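Local coordinates for protein beta-1,4-exocellulase (Thermobifida fusca, PDB 4B4H) that hydrolyses beta-1,4-glucosidic bonds of cellulose, probably from the chain ends, as a family 6 cellobiohydrolase, of which this is the catalytic domain, at residues S35-L40 with V350-P355; F222-A227 with M284-S289; V79-L84 with I129-E134; G356-A361 with P396-S401. All coordinates share one frame; numbering follows the deposited sequence. Where two conformers were deposited one is given.

Contacts 1, 2 and 3 are buried and bear on one curled, mostly parallel sheet, whereas contact 4 joins two loops, is only partly buried and has its centre about 16 Å from the centre of the chain. Contacts 2 and 3 are parallel strand pairs built on regular backbone bonds, each finished by a carboxylate, Asp-287 or Glu-134, that binds loop N-H groups. Contact 1 adjoins both: Val-38 and Leu-40 pair with Val-80, and Val-350 pairs with Ile-286 and Thr-288. It depends on a shared carbonyl rather than a ladder. Contact 4 meets contact 1 through Lys-353 and Ser-358, lacks strand pairing, and rests on an ST turn, close van der Waals contacts and a water.

Contact 1 (S35-L40 with V350-P355); sequences STAVWL and VWVKPP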
loop_
_atom_site.group_PDB
_atom_site.type_symbol
_atom_site.label_atom_id
_atom_site.label_comp_id
_atom_site.label_asym_id
_atom_site.label_seq_id
_atom_site.Cartn_x
_atom_site.Cartn_y
_atom_site.Cartn_z
ATOM N N SER A 35 -4.678 0.889 -15.037
ATOM C CA SER A 35 -3.392 1.442 -14.590
ATOM C C SER A 35 -2.894 0.798 -13.293
ATOM O O SER A 35 -3.629 0.722 -12.300
ATOM C CB SER A 35 -3.524 2.952 -14.395
ATOM O OG SER A 35 -2.279 3.531 -14.033
ATOM N N THR A 36 -1.627 0.369 -13.303
ATOM C CA THR A 36 -0.952 -0.215 -12.131
ATOM C C THR A 36 0.386 0.494 -11.936
ATOM O O THR A 36 0.981 0.990 -12.896
ATOM C CB THR A 36 -0.760 -1.768 -12.222
ATOM O OG1 THR A 36 0.018 -2.123 -13.377
ATOM C CG2 THR A 36 -2.115 -2.493 -12.296
ATOM N N ALA A 37 0.849 0.557 -10.689
ATOM C CA ALA A 37 2.101 1.225 -10.388
ATOM C C ALA A 37 3.292 0.380 -10.819
ATOM O O ALA A 37 3.203 -0.843 -10.869
ATOM C CB ALA A 37 2.167 1.541 -8.901
ATOM N N VAL A 38 4.395 1.040 -11.160
ATOM C CA VAL A 38 5.636 0.339 -11.459
ATOM C C VAL A 38 6.420 0.320 -10.160
ATOM O O VAL A 38 6.607 1.357 -9.537
ATOM C CB VAL A 38 6.425 1.041 -12.590
ATOM C CG1 VAL A 38 7.860 0.517 -12.666
ATOM C CG2 VAL A 38 5.698 0.878 -13.929
ATOM N N TRP A 39 6.837 -0.869 -9.738
ATOM C CA TRP A 39 7.509 -1.036 -8.443
ATOM C C TRP A 39 9.004 -1.046 -8.542
ATOM O O TRP A 39 9.593 -1.950 -9.145
ATOM C CB TRP A 39 7.046 -2.314 -7.770
ATOM C CG TRP A 39 5.651 -2.209 -7.222
ATOM C CD1 TRP A 39 4.474 -1.938 -7.926
ATOM C CD2 TRP A 39 5.222 -2.335 -5.817
ATOM N NE1 TRP A 39 3.402 -1.890 -7.076
ATOM C CE2 TRP A 39 3.764 -2.132 -5.814
ATOM C CE3 TRP A 39 5.868 -2.613 -4.621
ATOM C CZ2 TRP A 39 3.015 -2.191 -4.650
ATOM C CZ3 TRP A 39 5.101 -2.677 -3.452
ATOM C CH2 TRP A 39 3.706 -2.479 -3.471
ATOM N N LEU A 40 9.646 -0.054 -7.939
ATOM C CA LEU A 40 11.108 -0.084 -7.869
ATOM C C LEU A 40 11.514 -0.616 -6.496
ATOM O O LEU A 40 11.801 0.145 -5.569
ATOM C CB LEU A 40 11.743 1.279 -8.189
ATOM C CG LEU A 40 11.260 2.079 -9.416
ATOM C CD1 LEU A 40 12.059 3.365 -9.609
ATOM C CD2 LEU A 40 11.261 1.281 -10.716
ATOM N N VAL A 350 -6.492 4.218 -6.377
ATOM C CA VAL A 350 -5.436 3.774 -7.282
ATOM C C VAL A 350 -5.224 2.256 -7.201
ATOM O O VAL A 350 -5.663 1.647 -6.258
ATOM C CB VAL A 350 -4.127 4.557 -7.018
ATOM C CG1 VAL A 350 -4.309 6.024 -7.391
ATOM C CG2 VAL A 350 -3.671 4.472 -5.562
ATOM N N TRP A 351 -4.667 1.645 -8.247
ATOM C CA TRP A 351 -4.209 0.268 -8.172
ATOM C C TRP A 351 -2.708 0.315 -8.104
ATOM O O TRP A 351 -2.041 0.315 -9.146
ATOM C CB TRP A 351 -4.682 -0.523 -9.398
ATOM C CG TRP A 351 -6.107 -1.039 -9.328
ATOM C CD1 TRP A 351 -7.116 -0.653 -8.443
ATOM C CD2 TRP A 351 -6.730 -2.046 -10.196
ATOM N NE1 TRP A 351 -8.287 -1.342 -8.698
ATOM C CE2 TRP A 351 -8.118 -2.180 -9.745
ATOM C CE3 TRP A 351 -6.299 -2.800 -11.287
ATOM C CZ2 TRP A 351 -8.995 -3.092 -10.333
ATOM C CZ3 TRP A 351 -7.194 -3.696 -11.873
ATOM C CH2 TRP A 351 -8.513 -3.820 -11.417
ATOM N N VAL A 352 -2.151 0.338 -6.895
ATOM C CA VAL A 352 -0.693 0.424 -6.755
ATOM C C VAL A 352 -0.086 -0.984 -6.901
ATOM O O VAL A 352 0.667 -1.233 -7.854
ATOM C CB VAL A 352 -0.272 1.178 -5.476
ATOM C CG1 VAL A 352 1.220 1.048 -5.230
ATOM C CG2 VAL A 352 -0.620 2.651 -5.605
ATOM N N LYS A 353 -0.482 -1.919 -6.034
ATOM C CA LYS A 353 -0.183 -3.343 -6.242
ATOM C C LYS A 353 -0.796 -3.860 -7.542
ATOM O O LYS A 353 -2.000 -3.740 -7.731
ATOM C CB LYS A 353 -0.681 -4.182 -5.047
ATOM C CG LYS A 353 -0.499 -5.688 -5.161
ATOM C CD LYS A 353 0.923 -6.157 -4.914
ATOM C CE LYS A 353 1.016 -7.621 -5.291
ATOM N NZ LYS A 353 2.440 -8.050 -5.243
ATOM N N PRO A 354 0.025 -4.441 -8.433
ATOM C CA PRO A 354 -0.585 -4.983 -9.653
ATOM C C PRO A 354 -1.194 -6.373 -9.417
ATOM O O PRO A 354 -0.476 -7.316 -9.133
ATOM C CB PRO A 354 0.589 -5.053 -10.643
ATOM C CG PRO A 354 1.770 -4.439 -9.935
ATOM C CD PRO A 354 1.489 -4.576 -8.465
ATOM N N PRO A 355 -2.528 -6.499 -9.536
ATOM C CA PRO A 355 -3.177 -7.765 -9.185
ATOM C C PRO A 355 -2.722 -8.949 -10.027
ATOM O O PRO A 355 -2.536 -8.827 -11.244
ATOM C CB PRO A 355 -4.657 -7.486 -9.465
ATOM C CG PRO A 355 -4.785 -6.015 -9.548
ATOM C CD PRO A 355 -3.484 -5.521 -10.078
HETATM O O HOH W 1 -3.934 2.916 -10.674
#
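Two torsions of Trp-39 set up its meeting with Val-352. CG stands anti to the carbonyl carbon (chi1 -73°), which swings the indole over to the 350-355 loop, and chi2 (60°) turns NE1 to Val-352 O. In Val-352, CG1 lies anti to the backbone N and comes to the CZ2 rim of the indole, 3.7 Å from Trp-39 CZ2. The same methyl of Val-352 also touches Ala-37 CB, at 3.8 Å. The polar evidence centres on Val-352 O. Trp-39 NE1 donates to it at 2.9 Å along an almost straight line (177° at the hydrogen), and the oxygen lies in the indole plane, although the donor sits well above the carbonyl plane. Ala-37 N splits its hydrogen between Val-352 O and Trp-351 O, both bonds weak, the latter 3.3 Å. Pro-354 flanks the indole nitrogen obliquely, its CD 3.6 Å from Trp-39 NE1, and its CB meets Thr-36 CB at 3.9 Å. A water completes the backbone link at the other end, donating to Ser-35 O at 2.7 Å and accepting from Trp-351 N at 2.8 Å. Beyond the pair, Asp-287 accepts from Val-352 N and Lys-353 N, while Lys-353 NZ binds Ser-358 O. Trp-39 and Lys-353 are both predicted substrate-binding residues of this family 6 domain. The straight, in-plane bond and the contacts of Val-352 CG1 and Pro-354 CD would restrict rotation of the indole, which is consistent with a sugar-binding tryptophan held in a preset orientation.

Contact 2 (F222-A227 with M284-S289); sequences FISNTA and MLIDTS
The carboxylate of Asp-287 is met from one face by Ser-289 N and OG and, 29° out of its plane at OD2, by Ala-227 N; the 350-355 loop comes from the other face. Ser-289 N and Ser-289 OG both reach Asp-287 OD1, at 3.0 and 2.9 Å, and the backbone bond makes an Asx turn. Ala-227 N meets Asp-287 OD2 on its anti side at 3.0 Å, with the hydrogen nearly in line (168°). The carboxylate thus ties three chain segments together. The other flat group, the Phe-222 ring, has Met-284 SD set obliquely to it, 5.4 Å from its centroid, a Met-aromatic contact; Phe-278 forms an edge-to-face pair with the same ring. Met-284 is bent at chi2 and chi3, which curls its CE back to 3.6 Å from Phe-222 CB. Between these ends the backbones are bonded in parallel register: Leu-285 N donates to Phe-222 O at 2.8 Å, Ser-224 N to Leu-285 O, and Asp-287 N to Ser-224 O. Ile-223 and Leu-285 share one face of the sheet, and Ser-224 and Ile-286 the other. With axes 25° apart, this is the parallel strand pairing of the distorted beta/alpha barrel of family 6 glycosidases, whose C-terminal strand ends and loops carry the active site.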
loop_
_atom_site.group_PDB
_atom_site.type_symbol
_atom_site.label_atom_id
_atom_site.label_comp_id
_atom_site.label_asym_id
_atom_site.label_seq_id
_atom_site.Cartn_x
_atom_site.Cartn_y
_atom_site.Cartn_z
ATOM N N PHE A 222 -0.757 11.422 1.117
ATOM C CA PHE A 222 -0.539 10.144 1.764
ATOM C C PHE A 222 -1.337 9.056 1.052
ATOM O O PHE A 222 -2.366 9.322 0.461
ATOM C CB PHE A 222 -0.918 10.241 3.249
ATOM C CG PHE A 222 -0.044 11.189 4.035
ATOM C CD1 PHE A 222 -0.268 12.564 4.021
ATOM C CD2 PHE A 222 1.029 10.698 4.767
ATOM C CE1 PHE A 222 0.553 13.435 4.733
ATOM C CE2 PHE A 222 1.851 11.562 5.474
ATOM C CZ PHE A 222 1.616 12.918 5.456
ATOM N N ILE A 223 -0.840 7.834 1.107
ATOM C CA ILE A 223 -1.545 6.678 0.560
ATOM C C ILE A 223 -1.757 5.596 1.615
ATOM O O ILE A 223 -0.788 5.162 2.284
ATOM C CB ILE A 223 -0.848 6.102 -0.701
ATOM C CG1 ILE A 223 -1.589 4.867 -1.217
ATOM C CG2 ILE A 223 0.598 5.711 -0.396
ATOM C CD1 ILE A 223 -1.123 4.396 -2.578
ATOM N N SER A 224 -2.998 5.128 1.696
ATOM C CA SER A 224 -3.346 3.981 2.534
ATOM C C SER A 224 -3.703 2.728 1.749
ATOM O O SER A 224 -4.065 2.785 0.535
ATOM C CB SER A 224 -4.508 4.307 3.484
ATOM O OG SER A 224 -5.767 3.949 2.928
ATOM N N ASN A 225 -3.605 1.607 2.472
ATOM C CA ASN A 225 -4.024 0.285 2.013
ATOM C C ASN A 225 -3.115 -0.318 0.941
ATOM O O ASN A 225 -3.519 -1.259 0.261
ATOM C CB ASN A 225 -5.473 0.328 1.492
ATOM C CG ASN A 225 -6.196 -0.973 1.675
ATOM O OD1 ASN A 225 -5.900 -1.732 2.592
ATOM N ND2 ASN A 225 -7.174 -1.240 0.800
ATOM N N THR A 226 -1.894 0.217 0.794
ATOM C CA THR A 226 -1.051 -0.140 -0.365
ATOM C C THR A 226 -0.719 -1.620 -0.309
ATOM O O THR A 226 -0.211 -2.108 0.706
ATOM C CB THR A 226 0.260 0.661 -0.446
ATOM O OG1 THR A 226 -0.012 2.045 -0.265
ATOM C CG2 THR A 226 0.876 0.455 -1.815
ATOM N N ALA A 227 -1.020 -2.321 -1.400
ATOM C CA ALA A 227 -0.854 -3.778 -1.490
ATOM C C ALA A 227 -1.633 -4.574 -0.433
ATOM O O ALA A 227 -1.366 -5.778 -0.234
ATOM C CB ALA A 227 0.624 -4.158 -1.455
ATOM N N MET A 284 -5.468 12.469 -0.273
ATOM C CA MET A 284 -5.168 11.096 0.137
ATOM C C MET A 284 -5.422 10.116 -1.010
ATOM O O MET A 284 -6.299 10.330 -1.825
ATOM C CB MET A 284 -6.004 10.685 1.363
ATOM C CG MET A 284 -5.986 11.662 2.538
ATOM S SD MET A 284 -4.356 11.953 3.264
ATOM C CE MET A 284 -4.323 10.614 4.454
ATOM N N LEU A 285 -4.669 9.022 -1.054
ATOM C CA LEU A 285 -4.970 7.922 -1.969
ATOM C C LEU A 285 -5.349 6.684 -1.168
ATOM O O LEU A 285 -4.898 6.528 -0.033
ATOM C CB LEU A 285 -3.765 7.597 -2.861
ATOM C CG LEU A 285 -3.158 8.713 -3.710
ATOM C CD1 LEU A 285 -1.909 8.223 -4.433
ATOM C CD2 LEU A 285 -4.200 9.284 -4.680
ATOM N N ILE A 286 -6.214 5.840 -1.742
ATOM C CA ILE A 286 -6.420 4.469 -1.237
ATOM C C ILE A 286 -6.212 3.473 -2.376
ATOM O O ILE A 286 -6.793 3.623 -3.451
ATOM C CB ILE A 286 -7.829 4.208 -0.657
ATOM C CG1 ILE A 286 -8.264 5.295 0.350
ATOM C CG2 ILE A 286 -7.881 2.802 -0.044
ATOM C CD1 ILE A 286 -9.772 5.308 0.602
ATOM N N ASP A 287 -5.403 2.445 -2.126
ATOM C CA ASP A 287 -5.189 1.390 -3.110
ATOM C C ASP A 287 -6.321 0.388 -3.005
ATOM O O ASP A 287 -6.430 -0.313 -1.990
ATOM C CB ASP A 287 -3.866 0.682 -2.822
ATOM C CG ASP A 287 -3.513 -0.395 -3.852
ATOM O OD1 ASP A 287 -4.273 -0.652 -4.814
ATOM O OD2 ASP A 287 -2.440 -1.011 -3.657
ATOM N N THR A 288 -7.128 0.313 -4.068
ATOM C CA THR A 288 -8.324 -0.526 -4.135
ATOM C C THR A 288 -8.132 -1.707 -5.078
ATOM O O THR A 288 -9.108 -2.323 -5.524
ATOM C CB THR A 288 -9.466 0.323 -4.705
ATOM O OG1 THR A 288 -8.996 0.927 -5.911
ATOM C CG2 THR A 288 -9.893 1.382 -3.691
ATOM N N SER A 289 -6.872 -2.019 -5.375
ATOM C CA SER A 289 -6.513 -3.113 -6.293
ATOM C C SER A 289 -7.152 -4.438 -5.899
ATOM O O SER A 289 -7.585 -5.213 -6.760
ATOM C CB SER A 289 -4.989 -3.293 -6.367
ATOM O OG SER A 289 -4.427 -3.578 -5.096
#

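Contact 3 (V79-L84 with I129-E134); sequences VVIYNL and IVAIIE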
loop_
_atom_site.group_PDB
_atom_site.type_symbol
_atom_site.label_atom_id
_atom_site.label_comp_id
_atom_site.label_asym_id
_atom_site.label_seq_id
_atom_site.Cartn_x
_atom_site.Cartn_y
_atom_site.Cartn_z
ATOM N N VAL A 79 4.930 5.316 -9.450
ATOM C CA VAL A 79 6.196 4.624 -9.223
ATOM C C VAL A 79 6.318 4.360 -7.722
ATOM O O VAL A 79 6.224 5.289 -6.928
ATOM C CB VAL A 79 7.395 5.494 -9.699
ATOM C CG1 VAL A 79 8.714 4.887 -9.241
ATOM C CG2 VAL A 79 7.428 5.665 -11.217
ATOM N N VAL A 80 6.558 3.108 -7.327
ATOM C CA VAL A 80 6.688 2.788 -5.893
ATOM C C VAL A 80 8.159 2.782 -5.521
ATOM O O VAL A 80 8.936 2.076 -6.146
ATOM C CB VAL A 80 6.068 1.420 -5.534
ATOM C CG1 VAL A 80 5.932 1.315 -4.030
ATOM C CG2 VAL A 80 4.683 1.269 -6.162
ATOM N N ILE A 81 8.507 3.611 -4.530
ATOM C CA ILE A 81 9.855 3.711 -3.957
ATOM C C ILE A 81 9.875 2.818 -2.722
ATOM O O ILE A 81 9.129 3.059 -1.758
ATOM C CB ILE A 81 10.133 5.177 -3.554
ATOM C CG1 ILE A 81 9.889 6.125 -4.749
ATOM C CG2 ILE A 81 11.543 5.355 -2.991
ATOM C CD1 ILE A 81 10.575 5.728 -6.052
ATOM N N TYR A 82 10.730 1.790 -2.700
ATOM C CA TYR A 82 10.579 0.735 -1.708
ATOM C C TYR A 82 11.852 -0.070 -1.501
ATOM O O TYR A 82 11.935 -1.227 -1.913
ATOM C CB TYR A 82 9.419 -0.176 -2.123
ATOM C CG TYR A 82 9.096 -1.329 -1.200
ATOM C CD1 TYR A 82 9.150 -1.179 0.185
ATOM C CD2 TYR A 82 8.652 -2.555 -1.716
ATOM C CE1 TYR A 82 8.820 -2.233 1.028
ATOM C CE2 TYR A 82 8.332 -3.616 -0.884
ATOM C CZ TYR A 82 8.402 -3.449 0.489
ATOM O OH TYR A 82 8.062 -4.519 1.304
ATOM N N ASN A 83 12.846 0.555 -0.881
ATOM C CA ASN A 83 14.146 -0.112 -0.669
ATOM C C ASN A 83 14.905 0.371 0.564
ATOM O O ASN A 83 16.138 0.287 0.573
ATOM C CB ASN A 83 15.032 -0.009 -1.930
ATOM C CG ASN A 83 16.132 -1.065 -1.978
ATOM O OD1 ASN A 83 15.983 -2.138 -1.405
ATOM N ND2 ASN A 83 17.219 -0.774 -2.690
ATOM N N LEU A 84 14.189 0.797 1.614
ATOM C CA LEU A 84 14.840 1.335 2.810
ATOM C C LEU A 84 15.836 0.345 3.410
ATOM O O LEU A 84 15.639 -0.860 3.300
ATOM C CB LEU A 84 13.811 1.684 3.888
ATOM C CG LEU A 84 13.164 3.065 3.761
ATOM C CD1 LEU A 84 12.070 3.189 4.807
ATOM C CD2 LEU A 84 14.115 4.256 3.855
ATOM N N ILE A 129 4.417 12.270 -12.372
ATOM C CA ILE A 129 4.955 11.081 -11.735
ATOM C C ILE A 129 4.497 11.138 -10.291
ATOM O O ILE A 129 4.920 12.007 -9.551
ATOM C CB ILE A 129 6.497 11.046 -11.786
ATOM C CG1 ILE A 129 6.997 11.144 -13.234
ATOM C CG2 ILE A 129 7.055 9.780 -11.143
ATOM C CD1 ILE A 129 8.508 11.161 -13.363
ATOM N N VAL A 130 3.604 10.221 -9.921
ATOM C CA VAL A 130 3.167 10.068 -8.538
ATOM C C VAL A 130 4.073 8.989 -7.949
ATOM O O VAL A 130 4.121 7.891 -8.484
ATOM C CB VAL A 130 1.690 9.623 -8.469
ATOM C CG1 VAL A 130 1.313 9.222 -7.055
ATOM C CG2 VAL A 130 0.777 10.729 -8.962
ATOM N N ALA A 131 4.835 9.355 -6.905
ATOM C CA ALA A 131 5.792 8.460 -6.256
ATOM C C ALA A 131 5.238 8.029 -4.909
ATOM O O ALA A 131 4.888 8.873 -4.061
ATOM C CB ALA A 131 7.125 9.172 -6.078
ATOM N N ILE A 132 5.108 6.713 -4.736
ATOM C CA ILE A 132 4.650 6.150 -3.465
ATOM C C ILE A 132 5.864 5.887 -2.572
ATOM O O ILE A 132 6.703 5.072 -2.902
ATOM C CB ILE A 132 3.762 4.893 -3.672
ATOM C CG1 ILE A 132 2.431 5.280 -4.348
ATOM C CG2 ILE A 132 3.447 4.208 -2.353
ATOM C CD1 ILE A 132 2.380 4.943 -5.804
ATOM N N ILE A 133 5.934 6.573 -1.432
ATOM C CA ILE A 133 7.178 6.578 -0.648
ATOM C C ILE A 133 7.173 5.539 0.485
ATOM O O ILE A 133 6.563 5.765 1.543
ATOM C CB ILE A 133 7.517 7.968 -0.047
ATOM C CG1 ILE A 133 7.534 9.087 -1.102
ATOM C CG2 ILE A 133 8.862 7.939 0.686
ATOM C CD1 ILE A 133 8.305 8.805 -2.373
ATOM N N GLU A 134 7.897 4.440 0.248
ATOM C CA GLU A 134 8.307 3.434 1.261
ATOM C C GLU A 134 7.205 2.759 2.084
ATOM O O GLU A 134 6.881 3.181 3.205
ATOM C CB GLU A 134 9.457 3.980 2.146
ATOM C CG GLU A 134 10.754 4.308 1.393
ATOM C CD GLU A 134 11.470 3.073 0.841
ATOM O OE1 GLU A 134 11.103 1.938 1.206
ATOM O OE2 GLU A 134 12.384 3.210 -0.001
#
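Glu-134 OE2 is gripped by Asn-83 N, at 2.8 Å and 177° on its syn lone pair, and by the hydroxyl of Tyr-106. Leu-84 N adds a weak bond to Glu-134 OE1, 3.3 Å long. A bend at chi2 (-68°) folds the acid back toward the turn that follows strand 75-81, where Leu-84 CG packs 3.4 Å from Glu-134 CD and Tyr-82 turns the edge of its ring to OE1. An alanine in place of Glu-134 would probably leave the N-H groups of Asn-83 and Leu-84 without their acceptor and let the turn shift. The strands themselves form a parallel pair, joined through helix 103-121 as a beta-alpha-beta crossover of the family 6 barrel. Val-79 N bonds to Val-130 O, Ile-132 N to Val-79 O and Ile-81 N to Ile-132 O, until Glu-134 N closes the ladder on Ile-81 O at 2.7 Å. Ile-81 CG1 lies alongside Ile-133 CD1 at 3.9 Å, pointing the same way, and Val-79 CG2 likewise meets Ile-129 CG2 at 4.1 Å. On the other face Val-80 CG1 approaches Ile-132 CG2 at 4.2 Å.

Contact 4 (G356-A361 with P396-S401); sequences GESDGA and PNAPIS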
loop_
_atom_site.group_PDB
_atom_site.type_symbol
_atom_site.label_atom_id
_atom_site.label_comp_id
_atom_site.label_asym_id
_atom_site.label_seq_id
_atom_site.Cartn_x
_atom_site.Cartn_y
_atom_site.Cartn_z
ATOM N N GLY A 356 -2.514 -10.098 -9.377
ATOM C CA GLY A 356 -1.995 -11.272 -10.063
ATOM C C GLY A 356 -0.535 -11.471 -9.723
ATOM O O GLY A 356 -0.018 -12.578 -9.794
ATOM N N GLU A 357 0.137 -10.393 -9.343
ATOM C CA GLU A 357 1.483 -10.547 -8.826
ATOM C C GLU A 357 1.458 -10.981 -7.374
ATOM O O GLU A 357 0.827 -10.338 -6.522
ATOM C CB GLU A 357 2.288 -9.274 -9.013
ATOM C CG GLU A 357 2.641 -9.050 -10.474
ATOM C CD GLU A 357 3.176 -7.669 -10.783
ATOM O OE1 GLU A 357 3.719 -6.991 -9.886
ATOM O OE2 GLU A 357 3.086 -7.287 -11.963
ATOM N N SER A 358 2.194 -12.057 -7.091
ATOM C CA SER A 358 2.231 -12.644 -5.760
ATOM C C SER A 358 2.809 -11.649 -4.760
ATOM O O SER A 358 3.619 -10.787 -5.131
ATOM C CB SER A 358 3.105 -13.904 -5.742
ATOM O OG SER A 358 3.166 -14.432 -4.429
ATOM N N ASP A 359 2.366 -11.802 -3.514
ATOM C CA ASP A 359 2.863 -11.076 -2.353
ATOM C C ASP A 359 4.124 -11.706 -1.756
ATOM O O ASP A 359 4.836 -11.046 -0.997
ATOM C CB ASP A 359 1.775 -11.017 -1.271
ATOM C CG ASP A 359 0.636 -10.074 -1.628
ATOM O OD1 ASP A 359 0.907 -8.996 -2.193
ATOM O OD2 ASP A 359 -0.527 -10.402 -1.320
ATOM N N GLY A 360 4.385 -12.968 -2.108
ATOM C CA GLY A 360 5.480 -13.757 -1.530
ATOM C C GLY A 360 5.247 -15.247 -1.700
ATOM O O GLY A 360 4.132 -15.669 -2.003
ATOM N N ALA A 361 6.292 -16.040 -1.500
ATOM C CA ALA A 361 6.217 -17.500 -1.674
ATOM C C ALA A 361 5.500 -18.150 -0.500
ATOM O O ALA A 361 5.632 -17.684 0.622
ATOM C CB ALA A 361 7.619 -18.071 -1.814
ATOM N N PRO A 396 -2.560 -21.023 -0.919
ATOM C CA PRO A 396 -1.529 -22.046 -1.155
ATOM C C PRO A 396 -0.832 -21.950 -2.509
ATOM O O PRO A 396 -1.381 -21.375 -3.451
ATOM C CB PRO A 396 -2.330 -23.352 -1.124
ATOM C CG PRO A 396 -3.562 -23.046 -0.342
ATOM C CD PRO A 396 -3.887 -21.630 -0.709
ATOM N N ASN A 397 0.375 -22.523 -2.573
ATOM C CA ASN A 397 1.174 -22.632 -3.801
ATOM C C ASN A 397 1.380 -21.323 -4.572
ATOM O O ASN A 397 1.220 -21.241 -5.802
ATOM C CB ASN A 397 0.686 -23.800 -4.671
ATOM C CG ASN A 397 1.267 -25.134 -4.222
ATOM O OD1 ASN A 397 0.591 -25.941 -3.584
ATOM N ND2 ASN A 397 2.539 -25.359 -4.534
ATOM N N ALA A 398 1.800 -20.312 -3.812
ATOM C CA ALA A 398 2.158 -18.970 -4.307
ATOM C C ALA A 398 3.633 -18.871 -4.735
ATOM O O ALA A 398 4.521 -19.380 -4.023
ATOM C CB ALA A 398 1.887 -17.947 -3.215
ATOM N N PRO A 399 3.917 -18.213 -5.888
ATOM C CA PRO A 399 5.302 -18.022 -6.316
ATOM C C PRO A 399 6.015 -16.919 -5.521
ATOM O O PRO A 399 5.424 -16.336 -4.607
ATOM C CB PRO A 399 5.161 -17.649 -7.793
ATOM C CG PRO A 399 3.823 -16.973 -7.890
ATOM C CD PRO A 399 2.963 -17.496 -6.765
ATOM N N ILE A 400 7.287 -16.671 -5.828
ATOM C CA ILE A 400 8.026 -15.549 -5.254
ATOM C C ILE A 400 7.294 -14.228 -5.513
ATOM O O ILE A 400 6.591 -14.066 -6.531
ATOM C CB ILE A 400 9.488 -15.556 -5.757
ATOM C CG1 ILE A 400 10.324 -16.470 -4.847
ATOM C CG2 ILE A 400 10.093 -14.157 -5.840
ATOM C CD1 ILE A 400 11.749 -16.685 -5.308
ATOM N N SER A 401 7.426 -13.312 -4.556
ATOM C CA SER A 401 6.788 -12.004 -4.628
ATOM C C SER A 401 7.031 -11.356 -5.990
ATOM O O SER A 401 8.166 -11.320 -6.470
ATOM C CB SER A 401 7.304 -11.111 -3.494
ATOM O OG SER A 401 6.979 -9.749 -3.720
HETATM O O HOH W 2 9.126 -14.093 -1.895
#
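Ser-358 packs closely against Pro-399: CB of Ser-358 lies 3.7 Å from Pro-399 CD, and OG of Ser-358 comes within 3.0 Å of Pro-399 O. With OG anti to the backbone N (chi1 178°), the hydroxyl also accepts from Gly-360 N at 3.0 Å and 163°, an ST turn, and takes a further bond from Asn-328 ND2. Close by, Ala-398 CB abuts Gly-360 O at 3.4 Å. Ala-361 CA makes a CA-H...O contact with Ala-398 O at 3.5 Å. An alanine in place of Ser-358 would probably leave Gly-360 N without its turn acceptor and allow the loop bearing Asp-359 to move. The contact is looser toward Ile-400, where Ala-361 CB and Ile-400 CG1 stand 4.4 Å apart. There a water spans the two segments, accepting from Ser-401 N at 3.3 Å and only weakly from Ala-361 N. Asp-359, the predicted proton acceptor, turns away from the 396-401 loop and has its own partners, a salt bridge to Arg-290 and a hydrogen bond to Tyr-229. Gly-360 O and Pro-399 O lie 3.0 Å apart, both acceptors, and this unfavourable closeness may be eased in part by Asn-328 ND2, which bonds weakly to Gly-360 O.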